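Local coordinates for Lmo2184 protein (Listeria monocytogenes serovar 1/2a, PDB 5JOQ), which probably binds heme at the cell surface, as the lipid-attached substrate-binding component of an ABC transporter for iron uptake, at residues 167-173 with 221-227. Numbering follows the deposited sequence.
Sequences PTVLILM and PDIILRA
Parallel pairing of neighbouring strands in an alpha/beta domain is well illustrated by the C-terminal lobe of this member of the bacterial solute-binding protein 8 family, where extended strands 168-173 and 223-227 run side by side, their axes 4.7 Å apart and 18° from parallel. Pro221 opens 221-227, its CG packing 3.6 Å from Leu170 CB. Asp222, helical in backbone (phi/psi -61/-40), exchanges two hydrogen bonds with Thr168, whose chi1 is p: Asp222 N donates to Thr168 OG1 (2.9 Å), and Asp222 OD2 accepts from Thr168 N (2.9 Å). The regular ladder then begins, pairing Val169 with Ile223 and continuing in step to Met173 with Ala227, CA atoms 4.7-4.9 Å apart. Ile223 bonds the residues flanking Val169: its N donates to Thr168 O (3.2 Å) and its O accepts from Leu170 N (3.0 Å). Ile224 turns to the sheet face of Leu170 and Leu172, with its CG2 3.9 Å from Leu172 CD1. Leu225 likewise flanks Ile171, N donating to Leu170 O (2.9 Å) and O accepting from Leu172 N (2.8 Å); its side chain joins Val169 on the other face, which helices 187-194 and 276-288 cover. Arg226 (chi1 m) starts on the face of Ile224, but its guanidinium end leads away, NH2 to Asp240 and NE to Asp262 in salt bridges. At Ala227 the ladder ends with N donating to Leu172 O at 2.9 Å, while Met173 CA lies 3.3 Å from Ala227 O in a CA-H...O contact.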
# COMPACT_ATOMS: atom_id res chain seq x y z
N PRO A 167 -12.95 29.84 -1.60
CA PRO A 167 -12.63 29.29 -0.28
C PRO A 167 -11.11 29.24 -0.04
O PRO A 167 -10.37 29.17 -0.99
CB PRO A 167 -13.12 27.86 -0.40
CG PRO A 167 -12.87 27.52 -1.81
CD PRO A 167 -13.10 28.77 -2.59
N THR A 168 -10.68 29.26 1.21
CA THR A 168 -9.27 29.11 1.52
C THR A 168 -9.07 27.58 1.61
O THR A 168 -9.94 26.88 2.09
CB THR A 168 -8.89 29.80 2.83
OG1 THR A 168 -9.73 29.32 3.87
CG2 THR A 168 -9.03 31.31 2.70
N VAL A 169 -7.93 27.09 1.16
CA VAL A 169 -7.67 25.67 1.15
C VAL A 169 -6.32 25.24 1.72
O VAL A 169 -5.32 25.87 1.48
CB VAL A 169 -7.72 25.12 -0.30
CG1 VAL A 169 -7.57 23.61 -0.34
CG2 VAL A 169 -8.97 25.60 -1.02
N LEU A 170 -6.32 24.14 2.47
CA LEU A 170 -5.10 23.57 2.99
C LEU A 170 -4.94 22.23 2.26
O LEU A 170 -5.84 21.42 2.26
CB LEU A 170 -5.16 23.37 4.49
CG LEU A 170 -4.12 22.42 5.07
CD1 LEU A 170 -2.72 22.87 4.71
CD2 LEU A 170 -4.27 22.29 6.57
N ILE A 171 -3.79 22.03 1.65
CA ILE A 171 -3.51 20.81 0.90
C ILE A 171 -2.44 19.97 1.63
O ILE A 171 -1.36 20.45 1.89
CB ILE A 171 -3.00 21.10 -0.52
CG1 ILE A 171 -3.88 22.10 -1.26
CG2 ILE A 171 -2.91 19.83 -1.34
CD1 ILE A 171 -3.21 22.69 -2.46
N LEU A 172 -2.77 18.73 1.94
CA LEU A 172 -1.84 17.86 2.67
C LEU A 172 -1.50 16.67 1.79
O LEU A 172 -2.37 16.13 1.10
CB LEU A 172 -2.48 17.35 3.99
CG LEU A 172 -2.91 18.42 5.00
CD1 LEU A 172 -3.62 17.76 6.20
CD2 LEU A 172 -1.71 19.25 5.45
N MET A 173 -0.23 16.26 1.79
CA MET A 173 0.22 15.07 1.07
C MET A 173 0.92 14.16 2.07
O MET A 173 1.85 14.60 2.74
CB MET A 173 1.20 15.45 -0.07
CG MET A 173 1.71 14.28 -0.82
SD MET A 173 2.94 14.69 -2.07
CE MET A 173 4.41 15.17 -1.15
N PRO A 221 -8.33 26.94 7.42
CA PRO A 221 -8.79 26.78 6.04
C PRO A 221 -10.27 26.41 6.00
O PRO A 221 -10.77 25.67 6.85
CB PRO A 221 -7.91 25.65 5.48
CG PRO A 221 -7.49 24.85 6.75
CD PRO A 221 -7.27 25.97 7.78
N ASP A 222 -10.97 26.94 5.00
CA ASP A 222 -12.35 26.50 4.77
C ASP A 222 -12.41 25.01 4.45
O ASP A 222 -13.32 24.29 4.89
CB ASP A 222 -12.94 27.29 3.60
CG ASP A 222 -13.15 28.75 3.93
OD1 ASP A 222 -13.57 29.04 5.06
OD2 ASP A 222 -12.87 29.61 3.06
N ILE A 223 -11.46 24.53 3.67
CA ILE A 223 -11.45 23.18 3.12
C ILE A 223 -10.08 22.56 3.34
O ILE A 223 -9.06 23.25 3.17
CB ILE A 223 -11.77 23.19 1.62
CG1 ILE A 223 -13.19 23.69 1.37
CG2 ILE A 223 -11.53 21.80 0.97
CD1 ILE A 223 -13.44 24.09 -0.14
N ILE A 224 -10.04 21.26 3.67
CA ILE A 224 -8.77 20.53 3.68
C ILE A 224 -8.85 19.44 2.62
O ILE A 224 -9.86 18.73 2.55
CB ILE A 224 -8.45 19.93 5.06
CG1 ILE A 224 -8.34 21.06 6.12
CG2 ILE A 224 -7.14 19.07 4.98
CD1 ILE A 224 -8.27 20.52 7.57
N LEU A 225 -7.82 19.35 1.77
CA LEU A 225 -7.66 18.32 0.76
C LEU A 225 -6.47 17.45 1.15
O LEU A 225 -5.45 17.97 1.61
CB LEU A 225 -7.40 18.90 -0.64
CG LEU A 225 -8.40 19.94 -1.17
CD1 LEU A 225 -7.99 20.38 -2.60
CD2 LEU A 225 -9.84 19.36 -1.15
N ARG A 226 -6.60 16.12 0.97
CA ARG A 226 -5.52 15.19 1.31
C ARG A 226 -5.22 14.30 0.12
O ARG A 226 -6.13 13.89 -0.61
CB ARG A 226 -5.90 14.30 2.53
CG ARG A 226 -6.15 15.09 3.84
CD ARG A 226 -6.50 14.10 5.03
NE ARG A 226 -7.73 13.35 4.73
CZ ARG A 226 -8.68 13.10 5.62
NH1 ARG A 226 -8.54 13.55 6.86
NH2 ARG A 226 -9.79 12.45 5.27
N ALA A 227 -3.94 14.00 -0.10
CA ALA A 227 -3.51 13.10 -1.16
C ALA A 227 -2.54 12.08 -0.56
O ALA A 227 -1.54 12.47 0.06
CB ALA A 227 -2.82 13.86 -2.31